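Local atomic coordinates of beta-lactamase (Chitinophaga pinensis, PDB entry 6N36), a protein that probably hydrolyses the beta-lactam ring of antibiotics at a two-zinc centre. Residues A[6-10]-A[126-131]; A[20-26]-A[236-242]; A[101-107]-A[134-140]; A[186-192]-A[207-211]. All coordinates share one frame; numbering follows the deposited sequence.

Contact 1 of 4, residues A[6-10]-A[126-131]; sequences LIKDL and KGSMFL
Leu6 and Ile7 run beside Ser128 and Met129, two irregular segments joined by one backbone hydrogen bond and by the apolar side chains around it. Ile7 N donates to Ser128 O at 2.9 Å, almost straight at the hydrogen (175°), and the Leu6 CA-H makes a bent contact with the same oxygen, CA to O 3.5 Å. Ile7 then reaches across the loop: with CG1 beside its own backbone N (chi1 -63°), the CG1 atom comes within 3.3 Å of Lys126 O, and CD1 carries on to meet Met129 CG at 3.8 Å. Leu10 arrives at the same methionine from another direction, its chain crossing that of Met129 at about a right angle and its CD1 methyl pressed close to the Met129 carbonyl. On the other flank Leu6 spreads its two methyls, CD2 lying 3.5 Å from Phe130 C and CD1 4.0 Å from Leu131 CD2. The loop itself is tied back by backbone bonds from Met129 and Phe130 to Gly116. Both of these side chains rest on Tyr86 of helix 86-89, which carries the zinc ligands Asp87 and His88. The N-terminal arm thus closes over the outer side of a loop whose inner side backs onto the metal-binding helix of a metallo-beta-lactamase fold.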
loop_
_atom_site.group_PDB
_atom_site.type_symbol
_atom_site.label_atom_id
_atom_site.label_comp_id
_atom_site.label_asym_id
_atom_site.label_seq_id
_atom_site.Cartn_x
_atom_site.Cartn_y
_atom_site.Cartn_z
ATOM N N LEU A 6 -11.391 -14.554 14.076
ATOM C CA LEU A 6 -10.249 -13.570 14.073
ATOM C C LEU A 6 -9.678 -13.423 15.483
ATOM O O LEU A 6 -10.487 -13.479 16.454
ATOM C CB LEU A 6 -10.731 -12.192 13.589
ATOM C CG LEU A 6 -11.223 -12.106 12.146
ATOM C CD1 LEU A 6 -11.652 -10.683 11.815
ATOM C CD2 LEU A 6 -10.160 -12.563 11.160
ATOM N N ILE A 7 -8.366 -13.186 15.586
ATOM C CA ILE A 7 -7.686 -12.815 16.860
ATOM C C ILE A 7 -8.413 -11.608 17.455
ATOM O O ILE A 7 -8.581 -10.595 16.755
ATOM C CB ILE A 7 -6.186 -12.530 16.665
ATOM C CG1 ILE A 7 -5.432 -13.773 16.187
ATOM C CG2 ILE A 7 -5.552 -11.941 17.922
ATOM C CD1 ILE A 7 -4.054 -13.455 15.656
ATOM N N LYS A 8 -8.823 -11.731 18.713
ATOM C CA LYS A 8 -9.440 -10.641 19.505
ATOM C C LYS A 8 -8.347 -9.632 19.858
ATOM O O LYS A 8 -7.167 -10.036 19.992
ATOM C CB LYS A 8 -10.098 -11.203 20.775
ATOM C CG LYS A 8 -11.095 -12.335 20.548
ATOM C CD LYS A 8 -12.143 -12.017 19.484
ATOM C CE LYS A 8 -12.741 -13.243 18.820
ATOM N NZ LYS A 8 -13.155 -12.944 17.427
ATOM N N ASP A 9 -8.726 -8.367 20.025
ATOM C CA ASP A 9 -7.873 -7.394 20.745
ATOM C C ASP A 9 -6.628 -7.109 19.905
ATOM O O ASP A 9 -5.544 -6.901 20.503
ATOM C CB ASP A 9 -7.479 -7.982 22.103
ATOM C CG ASP A 9 -7.569 -6.991 23.242
ATOM O OD1 ASP A 9 -6.825 -5.990 23.191
ATOM O OD2 ASP A 9 -8.402 -7.220 24.148
ATOM N N LEU A 10 -6.747 -7.149 18.574
ATOM C CA LEU A 10 -5.631 -6.731 17.691
ATOM C C LEU A 10 -5.254 -5.288 18.016
ATOM O O LEU A 10 -6.161 -4.443 18.178
ATOM C CB LEU A 10 -6.044 -6.839 16.222
ATOM C CG LEU A 10 -5.977 -8.241 15.624
ATOM C CD1 LEU A 10 -6.569 -8.236 14.216
ATOM C CD2 LEU A 10 -4.544 -8.741 15.621
ATOM N N LYS A 126 -1.164 -18.059 15.145
ATOM C CA LYS A 126 -2.073 -17.711 16.273
ATOM C C LYS A 126 -3.457 -17.373 15.717
ATOM O O LYS A 126 -4.284 -16.816 16.478
ATOM C CB LYS A 126 -1.449 -16.593 17.108
ATOM C CG LYS A 126 -0.107 -16.972 17.720
ATOM C CD LYS A 126 0.261 -16.153 18.927
ATOM C CE LYS A 126 0.368 -14.675 18.603
ATOM N NZ LYS A 126 -0.100 -13.848 19.744
ATOM N N GLY A 127 -3.728 -17.820 14.483
ATOM C CA GLY A 127 -4.989 -17.628 13.752
ATOM C C GLY A 127 -5.016 -16.300 13.003
ATOM O O GLY A 127 -3.963 -15.612 12.932
ATOM N N SER A 128 -6.194 -15.952 12.510
ATOM C CA SER A 128 -6.388 -14.917 11.467
ATOM C C SER A 128 -6.270 -13.538 12.103
ATOM O O SER A 128 -6.837 -13.267 13.179
ATOM C CB SER A 128 -7.681 -15.091 10.738
ATOM O OG SER A 128 -7.605 -16.173 9.821
ATOM N N MET A 129 -5.544 -12.660 11.450
ATOM C CA MET A 129 -5.532 -11.240 11.860
ATOM C C MET A 129 -6.540 -10.466 10.998
ATOM O O MET A 129 -6.846 -9.358 11.387
ATOM C CB MET A 129 -4.132 -10.663 11.722
ATOM C CG MET A 129 -3.156 -11.284 12.717
ATOM S SD MET A 129 -1.499 -10.711 12.450
ATOM C CE MET A 129 -1.067 -11.888 11.178
ATOM N N PHE A 130 -6.961 -11.004 9.852
ATOM C CA PHE A 130 -7.953 -10.305 8.991
ATOM C C PHE A 130 -8.781 -11.340 8.240
ATOM O O PHE A 130 -8.330 -12.500 8.104
ATOM C CB PHE A 130 -7.256 -9.340 8.027
ATOM C CG PHE A 130 -6.184 -9.974 7.178
ATOM C CD1 PHE A 130 -6.480 -10.610 5.987
ATOM C CD2 PHE A 130 -4.867 -9.962 7.585
ATOM C CE1 PHE A 130 -5.498 -11.245 5.244
ATOM C CE2 PHE A 130 -3.861 -10.496 6.774
ATOM C CZ PHE A 130 -4.189 -11.193 5.628
ATOM N N LEU A 131 -9.964 -10.947 7.769
ATOM C CA LEU A 131 -10.837 -11.841 6.993
ATOM C C LEU A 131 -10.132 -12.151 5.692
ATOM O O LEU A 131 -9.681 -11.262 4.973
ATOM C CB LEU A 131 -12.212 -11.223 6.739
ATOM C CG LEU A 131 -13.126 -11.095 7.946
ATOM C CD1 LEU A 131 -14.444 -10.506 7.531
ATOM C CD2 LEU A 131 -13.348 -12.437 8.632
#

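Contact 2 of 4, residues A[20-26]-A[236-242]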
loop_
_atom_site.group_PDB
_atom_site.type_symbol
_atom_site.label_atom_id
_atom_site.label_comp_id
_atom_site.label_asym_id
_atom_site.label_seq_id
_atom_site.Cartn_x
_atom_site.Cartn_y
_atom_site.Cartn_z
ATOM N N TYR A 20 -9.451 11.679 8.405
ATOM C CA TYR A 20 -8.672 12.676 7.663
ATOM C C TYR A 20 -9.503 13.089 6.447
ATOM O O TYR A 20 -10.044 12.179 5.793
ATOM C CB TYR A 20 -7.299 12.089 7.328
ATOM C CG TYR A 20 -6.350 13.139 6.831
ATOM C CD1 TYR A 20 -5.708 13.979 7.722
ATOM C CD2 TYR A 20 -6.131 13.349 5.483
ATOM C CE1 TYR A 20 -4.860 14.978 7.285
ATOM C CE2 TYR A 20 -5.279 14.335 5.021
ATOM C CZ TYR A 20 -4.632 15.157 5.930
ATOM O OH TYR A 20 -3.823 16.186 5.553
ATOM N N GLN A 21 -9.478 14.373 6.110
ATOM C CA GLN A 21 -10.225 14.963 4.973
ATOM C C GLN A 21 -9.661 14.370 3.684
ATOM O O GLN A 21 -8.497 14.570 3.393
ATOM C CB GLN A 21 -10.047 16.491 5.002
ATOM C CG GLN A 21 -10.855 17.245 3.958
ATOM C CD GLN A 21 -10.862 18.761 4.081
ATOM O OE1 GLN A 21 -10.992 19.471 3.092
ATOM N NE2 GLN A 21 -10.694 19.290 5.283
ATOM N N PRO A 22 -10.454 13.674 2.857
ATOM C CA PRO A 22 -9.900 13.167 1.608
ATOM C C PRO A 22 -9.583 14.330 0.665
ATOM O O PRO A 22 -10.143 15.421 0.727
ATOM C CB PRO A 22 -11.011 12.285 1.045
ATOM C CG PRO A 22 -12.262 12.865 1.631
ATOM C CD PRO A 22 -11.866 13.335 3.016
ATOM N N PHE A 23 -8.681 14.052 -0.281
ATOM C CA PHE A 23 -8.229 15.104 -1.180
ATOM C C PHE A 23 -7.652 14.525 -2.459
ATOM O O PHE A 23 -7.182 13.388 -2.472
ATOM C CB PHE A 23 -7.216 15.999 -0.471
ATOM C CG PHE A 23 -5.878 15.391 -0.133
ATOM C CD1 PHE A 23 -5.693 14.597 0.994
ATOM C CD2 PHE A 23 -4.812 15.524 -1.008
ATOM C CE1 PHE A 23 -4.445 14.059 1.282
ATOM C CE2 PHE A 23 -3.557 15.012 -0.703
ATOM C CZ PHE A 23 -3.387 14.220 0.412
ATOM N N ARG A 24 -7.648 15.365 -3.478
ATOM C CA ARG A 24 -7.041 15.046 -4.774
ATOM C C ARG A 24 -5.533 15.265 -4.669
ATOM O O ARG A 24 -5.045 16.367 -4.268
ATOM C CB ARG A 24 -7.613 15.998 -5.820
ATOM C CG ARG A 24 -7.150 15.706 -7.226
ATOM C CD ARG A 24 -7.761 16.800 -8.111
ATOM N NE ARG A 24 -7.339 16.664 -9.483
ATOM C CZ ARG A 24 -7.243 17.669 -10.334
ATOM N NH1 ARG A 24 -7.351 18.920 -9.917
ATOM N NH2 ARG A 24 -6.847 17.409 -11.567
ATOM N N ILE A 25 -4.779 14.198 -4.929
ATOM C CA ILE A 25 -3.298 14.289 -4.891
ATOM C C ILE A 25 -2.811 14.916 -6.193
ATOM O O ILE A 25 -2.056 15.916 -6.146
ATOM C CB ILE A 25 -2.718 12.879 -4.648
ATOM C CG1 ILE A 25 -3.151 12.314 -3.292
ATOM C CG2 ILE A 25 -1.201 12.940 -4.814
ATOM C CD1 ILE A 25 -2.941 10.817 -3.160
ATOM N N ALA A 26 -3.141 14.286 -7.301
ATOM C CA ALA A 26 -2.598 14.617 -8.629
ATOM C C ALA A 26 -3.525 13.978 -9.648
ATOM O O ALA A 26 -3.741 12.774 -9.572
ATOM C CB ALA A 26 -1.196 14.118 -8.776
ATOM N N HIS A 236 1.312 18.379 3.444
ATOM C CA HIS A 236 -0.118 18.606 3.136
ATOM C C HIS A 236 -0.871 18.887 4.424
ATOM O O HIS A 236 -0.648 18.214 5.406
ATOM C CB HIS A 236 -0.712 17.397 2.419
ATOM C CG HIS A 236 -2.142 17.607 2.103
ATOM N ND1 HIS A 236 -3.141 17.128 2.911
ATOM C CD2 HIS A 236 -2.750 18.293 1.101
ATOM C CE1 HIS A 236 -4.311 17.467 2.409
ATOM N NE2 HIS A 236 -4.110 18.199 1.285
ATOM N N GLN A 237 -1.721 19.912 4.388
ATOM C CA GLN A 237 -2.701 20.205 5.450
ATOM C C GLN A 237 -4.092 20.232 4.833
ATOM O O GLN A 237 -4.246 20.630 3.684
ATOM C CB GLN A 237 -2.430 21.584 6.039
ATOM C CG GLN A 237 -1.153 21.634 6.852
ATOM C CD GLN A 237 -1.266 20.793 8.102
ATOM O OE1 GLN A 237 -2.147 20.978 8.934
ATOM N NE2 GLN A 237 -0.352 19.872 8.270
ATOM N N PRO A 238 -5.122 19.829 5.595
ATOM C CA PRO A 238 -6.511 19.923 5.141
ATOM C C PRO A 238 -6.850 21.305 4.551
ATOM O O PRO A 238 -6.507 22.319 5.168
ATOM C CB PRO A 238 -7.280 19.585 6.424
ATOM C CG PRO A 238 -6.353 18.634 7.136
ATOM C CD PRO A 238 -5.001 19.263 6.940
ATOM N N GLY A 239 -7.482 21.320 3.373
ATOM C CA GLY A 239 -7.894 22.560 2.693
ATOM C C GLY A 239 -6.794 23.153 1.836
ATOM O O GLY A 239 -7.043 24.154 1.163
ATOM N N ASP A 240 -5.580 22.590 1.825
ATOM C CA ASP A 240 -4.530 23.073 0.890
ATOM C C ASP A 240 -5.078 23.100 -0.541
ATOM O O ASP A 240 -5.818 22.171 -0.938
ATOM C CB ASP A 240 -3.264 22.211 0.931
ATOM C CG ASP A 240 -2.327 22.500 2.095
ATOM O OD1 ASP A 240 -2.618 23.448 2.847
ATOM O OD2 ASP A 240 -1.316 21.756 2.267
ATOM N N ALA A 241 -4.694 24.121 -1.308
ATOM C CA ALA A 241 -4.996 24.216 -2.746
ATOM C C ALA A 241 -4.378 22.992 -3.413
ATOM O O ALA A 241 -3.300 22.517 -2.904
ATOM C CB ALA A 241 -4.450 25.513 -3.321
ATOM N N TYR A 242 -4.988 22.532 -4.506
ATOM C CA TYR A 242 -4.395 21.499 -5.402
ATOM C C TYR A 242 -2.949 21.871 -5.675
ATOM O O TYR A 242 -2.692 23.022 -6.129
ATOM C CB TYR A 242 -5.159 21.406 -6.723
ATOM C CG TYR A 242 -4.684 20.374 -7.708
ATOM C CD1 TYR A 242 -4.697 19.028 -7.389
ATOM C CD2 TYR A 242 -4.226 20.717 -8.966
ATOM C CE1 TYR A 242 -4.281 18.081 -8.306
ATOM C CE2 TYR A 242 -3.799 19.776 -9.888
ATOM C CZ TYR A 242 -3.812 18.420 -9.544
ATOM O OH TYR A 242 -3.402 17.492 -10.467
HETATM O O HOH W 1 -2.144 17.054 7.367
HETATM O O HOH W 2 -7.953 19.061 1.504
#
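Gln21 and Pro238 approach to 6.2 Å between their CA atoms, and Arg24 and Tyr242 to 7.0 Å, so the strand beginning at Phe23 and the loop with its type II turn at Gln237-Asp240 meet through side chains. Phe23 and His236 approach head-on and stack face to face, ring centroids 3.7 Å apart and planes at 14°. Tyr20 meets the edge of that imidazole: its OH lies near the ring plane, 2.9 Å from His236 ND1, in a hydrogen bond whose proton may sit on either atom. A water joins Tyr20 OH to His236 O. Farther along, the extended Arg24 lays its guanidinium flat on Tyr242 (7° between planes), with CZ 3.9 Å from the ring centroid, a cation-pi stack. Arg24 NE is held by Gly27 O, while Tyr242 OH bonds Asp173 OD2 and Gly27 N. The bond at ND1 helps set the turn of the imidazole against Phe23, and the bond at NE that of the guanidinium on Tyr242; the nearby Asp173 carboxylate would probably help offset the arginine's charge.

Contact 3 of 4, residues A[101-107]-A[134-140]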
loop_
_atom_site.group_PDB
_atom_site.type_symbol
_atom_site.label_atom_id
_atom_site.label_comp_id
_atom_site.label_asym_id
_atom_site.label_seq_id
_atom_site.Cartn_x
_atom_site.Cartn_y
_atom_site.Cartn_z
ATOM N N ALA A 101 -15.660 -6.091 -6.600
ATOM C CA ALA A 101 -14.405 -5.765 -7.301
ATOM C C ALA A 101 -13.500 -6.996 -7.376
ATOM O O ALA A 101 -13.680 -7.952 -6.548
ATOM C CB ALA A 101 -13.738 -4.622 -6.580
ATOM N N LYS A 102 -12.598 -6.996 -8.359
ATOM C CA LYS A 102 -11.603 -8.071 -8.537
ATOM C C LYS A 102 -10.422 -7.804 -7.614
ATOM O O LYS A 102 -9.868 -6.716 -7.663
ATOM C CB LYS A 102 -11.108 -8.131 -9.983
ATOM C CG LYS A 102 -12.174 -8.493 -11.012
ATOM C CD LYS A 102 -11.502 -8.666 -12.356
ATOM C CE LYS A 102 -12.401 -8.583 -13.566
ATOM N NZ LYS A 102 -11.612 -8.177 -14.760
ATOM N N MET A 103 -10.067 -8.774 -6.787
ATOM C CA MET A 103 -8.823 -8.715 -5.970
ATOM C C MET A 103 -7.637 -9.141 -6.819
ATOM O O MET A 103 -7.591 -10.298 -7.247
ATOM C CB MET A 103 -8.874 -9.642 -4.765
ATOM C CG MET A 103 -7.639 -9.483 -3.905
ATOM S SD MET A 103 -7.724 -7.989 -2.880
ATOM C CE MET A 103 -6.062 -7.348 -3.119
ATOM N N MET A 104 -6.669 -8.261 -7.026
ATOM C CA MET A 104 -5.439 -8.591 -7.784
ATOM C C MET A 104 -4.262 -8.473 -6.793
ATOM O O MET A 104 -4.140 -7.443 -6.086
ATOM C CB MET A 104 -5.273 -7.703 -9.002
ATOM C CG MET A 104 -6.514 -7.687 -9.855
ATOM S SD MET A 104 -6.165 -6.908 -11.439
ATOM C CE MET A 104 -7.733 -7.096 -12.275
ATOM N N VAL A 105 -3.510 -9.564 -6.630
ATOM C CA VAL A 105 -2.495 -9.693 -5.547
ATOM C C VAL A 105 -1.239 -10.349 -6.106
ATOM O O VAL A 105 -1.338 -11.288 -6.934
ATOM C CB VAL A 105 -3.020 -10.417 -4.306
ATOM C CG1 VAL A 105 -3.368 -11.861 -4.585
ATOM C CG2 VAL A 105 -2.048 -10.295 -3.137
ATOM N N ASN A 106 -0.107 -9.805 -5.727
ATOM C CA ASN A 106 1.216 -10.428 -5.886
ATOM C C ASN A 106 1.111 -11.914 -5.553
ATOM O O ASN A 106 0.645 -12.273 -4.512
ATOM C CB ASN A 106 2.233 -9.713 -4.998
ATOM C CG ASN A 106 3.681 -10.057 -5.261
ATOM O OD1 ASN A 106 3.984 -11.152 -5.736
ATOM N ND2 ASN A 106 4.562 -9.192 -4.825
ATOM N N GLU A 107 1.518 -12.765 -6.477
ATOM C CA GLU A 107 1.515 -14.234 -6.286
ATOM C C GLU A 107 2.160 -14.580 -4.943
ATOM O O GLU A 107 1.695 -15.515 -4.320
ATOM C CB GLU A 107 2.266 -14.942 -7.422
ATOM C CG GLU A 107 3.578 -14.270 -7.796
ATOM C CD GLU A 107 4.634 -15.109 -8.489
ATOM O OE1 GLU A 107 5.828 -14.706 -8.440
ATOM O OE2 GLU A 107 4.268 -16.129 -9.109
ATOM N N LYS A 134 -9.705 -14.273 -1.452
ATOM C CA LYS A 134 -9.179 -15.047 -2.596
ATOM C C LYS A 134 -8.845 -14.126 -3.770
ATOM O O LYS A 134 -9.613 -13.189 -4.039
ATOM C CB LYS A 134 -10.257 -16.051 -3.030
ATOM C CG LYS A 134 -10.550 -17.100 -1.973
ATOM C CD LYS A 134 -11.422 -18.252 -2.490
ATOM C CE LYS A 134 -11.784 -19.243 -1.405
ATOM N NZ LYS A 134 -12.292 -18.542 -0.197
ATOM N N ALA A 135 -7.773 -14.423 -4.484
ATOM C CA ALA A 135 -7.271 -13.641 -5.628
ATOM C C ALA A 135 -8.103 -13.915 -6.869
ATOM O O ALA A 135 -8.331 -15.119 -7.188
ATOM C CB ALA A 135 -5.827 -13.957 -5.897
ATOM N N ASP A 136 -8.464 -12.856 -7.597
ATOM C CA ASP A 136 -9.059 -12.976 -8.952
ATOM C C ASP A 136 -7.954 -12.969 -10.012
ATOM O O ASP A 136 -8.159 -13.546 -11.091
ATOM C CB ASP A 136 -10.106 -11.891 -9.135
ATOM C CG ASP A 136 -11.245 -12.076 -8.144
ATOM O OD1 ASP A 136 -12.012 -13.066 -8.315
ATOM O OD2 ASP A 136 -11.363 -11.283 -7.197
ATOM N N ARG A 137 -6.822 -12.337 -9.731
ATOM C CA ARG A 137 -5.644 -12.309 -10.624
ATOM C C ARG A 137 -4.402 -12.343 -9.746
ATOM O O ARG A 137 -4.382 -11.641 -8.709
ATOM C CB ARG A 137 -5.641 -11.090 -11.544
ATOM C CG ARG A 137 -4.463 -11.027 -12.498
ATOM C CD ARG A 137 -4.564 -9.893 -13.515
ATOM N NE ARG A 137 -3.280 -9.704 -14.163
ATOM C CZ ARG A 137 -2.835 -8.577 -14.711
ATOM N NH1 ARG A 137 -3.593 -7.500 -14.767
ATOM N NH2 ARG A 137 -1.613 -8.527 -15.205
ATOM N N LEU A 138 -3.457 -13.206 -10.115
ATOM C CA LEU A 138 -2.155 -13.292 -9.424
ATOM C C LEU A 138 -1.171 -12.462 -10.236
ATOM O O LEU A 138 -1.038 -12.709 -11.471
ATOM C CB LEU A 138 -1.726 -14.767 -9.347
ATOM C CG LEU A 138 -2.623 -15.697 -8.537
ATOM C CD1 LEU A 138 -2.178 -17.148 -8.700
ATOM C CD2 LEU A 138 -2.646 -15.314 -7.068
ATOM N N LEU A 139 -0.473 -11.545 -9.587
ATOM C CA LEU A 139 0.422 -10.580 -10.256
ATOM C C LEU A 139 1.882 -11.006 -10.069
ATOM O O LEU A 139 2.231 -11.521 -8.979
ATOM C CB LEU A 139 0.209 -9.201 -9.621
ATOM C CG LEU A 139 -1.183 -8.602 -9.754
ATOM C CD1 LEU A 139 -1.303 -7.380 -8.832
ATOM C CD2 LEU A 139 -1.487 -8.271 -11.216
ATOM N N HIS A 140 2.706 -10.713 -11.083
ATOM C CA HIS A 140 4.173 -10.899 -11.103
ATOM C C HIS A 140 4.897 -9.571 -11.277
ATOM O O HIS A 140 4.302 -8.591 -11.694
ATOM C CB HIS A 140 4.554 -11.886 -12.229
ATOM C CG HIS A 140 3.809 -13.165 -12.098
ATOM N ND1 HIS A 140 2.591 -13.371 -12.714
ATOM C CD2 HIS A 140 4.023 -14.238 -11.315
ATOM C CE1 HIS A 140 2.127 -14.562 -12.383
ATOM N NE2 HIS A 140 2.985 -15.116 -11.527
#
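Asp136 turns CG beside its own backbone N (chi1 -63°), which folds the carboxylate back so that OD2 takes the Met103 N-H at 2.9 Å on its anti lone pair. In Val105, CG1 sits between backbone N and carbonyl carbon (chi1 65°) and is driven tightly against the Ala135 methyl, CG1 to CB 3.5 Å. Met103 O accepts Asp136 N at 2.7 Å and, weakly, Arg137 N. From there the strands pair in parallel: Val105 N bonds Arg137 O at 3.1 Å, Leu139 N bonds Val105 O at 2.8 Å, and Glu107 N closes on Leu139 O at 2.9 Å. Met104, Arg137 and Leu139 share one face, where Leu139 CD1 packs 4.0 Å from Met104 CB; Leu139 CD2 also covers one face of the Arg137 guanidinium, whose NH1 bonds Ser144 O. Val105 and Leu138 point to the other face, toward Ala110 of helix 110-114. This is a beta-alpha-beta crossover, adding 137-139 as the last strand of the larger sheet in the alpha-beta-beta-alpha sandwich of metallo-beta-lactamases.

Contact 4 of 4, residues A[186-192]-A[207-211]; sequences PSILNDT and YAYTL
Pro186 presses its ring into helix 203-215, CG touching Leu211 CD2 at 3.7 Å and CB meeting both Thr210 CG2 (3.9 Å) and Tyr207 CD1 (4.0 Å). This loop, which follows strand 177-182 in the metallo-beta-lactamase fold, runs past the zinc centre, and its first residues pack on the helix. Next outward, Ile188 crosses Tyr207 obliquely: with CG1 beside the backbone N (chi1 -55°), that atom sits over one face of the phenol ring, offset toward the rim and 3.9 Å from the centroid, a CH-pi contact. At the ring edge the Tyr207 OH donates to Ser187 O over 2.7 Å, tilted 24° from the carbonyl plane. Ser187 O also bonds His160 ND1, so Tyr207 probably steadies a carbonyl that in turn helps orient the zinc ligand His160. Pro186 O, by contrast, is buried here with no polar partner. Beyond the phenol, the turn Leu189-Thr192 meets it through one water, which accepts from Leu189 N at 2.8 Å, bonds Thr192 OG1 and donates to Tyr207 OH at 2.9 Å.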
loop_
_atom_site.group_PDB
_atom_site.type_symbol
_atom_site.label_atom_id
_atom_site.label_comp_id
_atom_site.label_asym_id
_atom_site.label_seq_id
_atom_site.Cartn_x
_atom_site.Cartn_y
_atom_site.Cartn_z
ATOM N N PRO A 186 10.633 -0.625 2.772
ATOM C CA PRO A 186 11.135 -1.894 3.298
ATOM C C PRO A 186 11.513 -1.828 4.780
ATOM O O PRO A 186 12.647 -2.058 5.160
ATOM C CB PRO A 186 12.319 -2.179 2.389
ATOM C CG PRO A 186 12.851 -0.809 2.089
ATOM C CD PRO A 186 11.605 0.011 1.852
ATOM N N SER A 187 10.533 -1.513 5.605
ATOM C CA SER A 187 10.709 -1.542 7.064
ATOM C C SER A 187 10.908 -2.976 7.565
ATOM O O SER A 187 10.336 -3.898 7.030
ATOM C CB SER A 187 9.602 -0.812 7.771
ATOM O OG SER A 187 8.378 -1.449 7.541
ATOM N N ILE A 188 11.752 -3.143 8.559
ATOM C CA ILE A 188 12.143 -4.435 9.177
ATOM C C ILE A 188 11.580 -4.465 10.588
ATOM O O ILE A 188 11.951 -3.561 11.376
ATOM C CB ILE A 188 13.672 -4.550 9.158
ATOM C CG1 ILE A 188 14.231 -4.381 7.744
ATOM C CG2 ILE A 188 14.046 -5.913 9.732
ATOM C CD1 ILE A 188 15.761 -4.149 7.687
ATOM N N LEU A 189 10.785 -5.480 10.923
ATOM C CA LEU A 189 10.198 -5.601 12.275
ATOM C C LEU A 189 11.294 -6.101 13.219
ATOM O O LEU A 189 12.315 -6.719 12.794
ATOM C CB LEU A 189 9.008 -6.562 12.270
ATOM C CG LEU A 189 7.788 -6.068 11.488
ATOM C CD1 LEU A 189 6.633 -7.050 11.644
ATOM C CD2 LEU A 189 7.392 -4.702 11.954
ATOM N N ASN A 190 11.098 -5.815 14.502
ATOM C CA ASN A 190 12.075 -6.232 15.524
ATOM C C ASN A 190 12.341 -7.746 15.486
ATOM O O ASN A 190 13.478 -8.126 15.710
ATOM C CB ASN A 190 11.536 -5.810 16.884
ATOM C CG ASN A 190 12.499 -6.074 18.010
ATOM O OD1 ASN A 190 13.700 -5.881 17.817
ATOM N ND2 ASN A 190 11.985 -6.349 19.224
ATOM N N ASP A 191 11.302 -8.568 15.288
ATOM C CA ASP A 191 11.463 -10.037 15.477
ATOM C C ASP A 191 12.123 -10.637 14.220
ATOM O O ASP A 191 12.510 -11.816 14.264
ATOM C CB ASP A 191 10.132 -10.733 15.740
ATOM C CG ASP A 191 9.530 -10.428 17.111
ATOM O OD1 ASP A 191 10.299 -10.198 18.046
ATOM O OD2 ASP A 191 8.285 -10.365 17.187
ATOM N N THR A 192 12.430 -9.868 13.217
ATOM C CA THR A 192 12.978 -10.445 11.938
ATOM C C THR A 192 14.480 -10.681 12.019
ATOM O O THR A 192 15.244 -9.744 12.278
ATOM C CB THR A 192 12.621 -9.530 10.766
ATOM O OG1 THR A 192 11.202 -9.637 10.667
ATOM C CG2 THR A 192 13.235 -9.935 9.436
ATOM N N TYR A 207 15.065 -8.464 1.185
ATOM C CA TYR A 207 15.224 -7.073 1.636
ATOM C C TYR A 207 16.409 -6.423 0.929
ATOM O O TYR A 207 16.280 -5.278 0.497
ATOM C CB TYR A 207 15.466 -6.984 3.136
ATOM C CG TYR A 207 14.232 -6.850 3.991
ATOM C CD1 TYR A 207 13.495 -5.678 4.002
ATOM C CD2 TYR A 207 13.808 -7.905 4.777
ATOM C CE1 TYR A 207 12.423 -5.529 4.856
ATOM C CE2 TYR A 207 12.731 -7.760 5.644
ATOM C CZ TYR A 207 12.014 -6.587 5.653
ATOM O OH TYR A 207 10.985 -6.453 6.565
ATOM N N ALA A 208 17.488 -7.147 0.760
ATOM C CA ALA A 208 18.688 -6.602 0.095
ATOM C C ALA A 208 18.348 -6.215 -1.343
ATOM O O ALA A 208 18.692 -5.103 -1.826
ATOM C CB ALA A 208 19.832 -7.548 0.123
ATOM N N TYR A 209 17.627 -7.109 -2.036
ATOM C CA TYR A 209 17.155 -6.869 -3.410
ATOM C C TYR A 209 16.291 -5.616 -3.452
ATOM O O TYR A 209 16.495 -4.678 -4.270
ATOM C CB TYR A 209 16.423 -8.092 -3.989
ATOM C CG TYR A 209 15.623 -7.747 -5.220
ATOM C CD1 TYR A 209 16.219 -7.697 -6.458
ATOM C CD2 TYR A 209 14.306 -7.339 -5.156
ATOM C CE1 TYR A 209 15.538 -7.277 -7.566
ATOM C CE2 TYR A 209 13.592 -6.929 -6.256
ATOM C CZ TYR A 209 14.190 -6.987 -7.508
ATOM O OH TYR A 209 13.540 -6.536 -8.634
ATOM N N THR A 210 15.315 -5.541 -2.548
ATOM C CA THR A 210 14.339 -4.438 -2.556
ATOM C C THR A 210 15.037 -3.103 -2.311
ATOM O O THR A 210 14.680 -2.102 -2.980
ATOM C CB THR A 210 13.284 -4.739 -1.508
ATOM O OG1 THR A 210 12.539 -5.846 -2.015
ATOM C CG2 THR A 210 12.377 -3.563 -1.242
ATOM N N LEU A 211 15.960 -3.040 -1.354
ATOM C CA LEU A 211 16.632 -1.741 -1.096
ATOM C C LEU A 211 17.325 -1.237 -2.367
ATOM O O LEU A 211 17.204 -0.035 -2.686
ATOM C CB LEU A 211 17.588 -1.917 0.070
ATOM C CG LEU A 211 16.893 -1.976 1.424
ATOM C CD1 LEU A 211 17.741 -2.695 2.443
ATOM C CD2 LEU A 211 16.511 -0.578 1.860
HETATM O O HOH W 3 10.178 -7.539 9.076
#

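How the contacts relate
Contacts 2 and 3 mark the two ends of one seven-stranded sheet: 20-26 includes its first strand and 134-140 its last, their centres about 30 Å apart on opposite sides of the chain's centre. Contact 2 joins the start of the fold to a loop near its end, and contacts 3 and 4 are nested in that span. Contacts 1 and 3 interleave along the chain; 126-131 leads almost directly into 134-140, so the loop gripped by the N-terminal arm is part of the crossover closed by contact 3. Contact 4 follows later. The side chains of Ser187 in contact 4 and Met129 in contact 1 come within about 6 and 9 Å of a zinc ion, against about 13 Å for Val105 in contact 3; contacts 2 and 3 lie at the sheet's two outer strands.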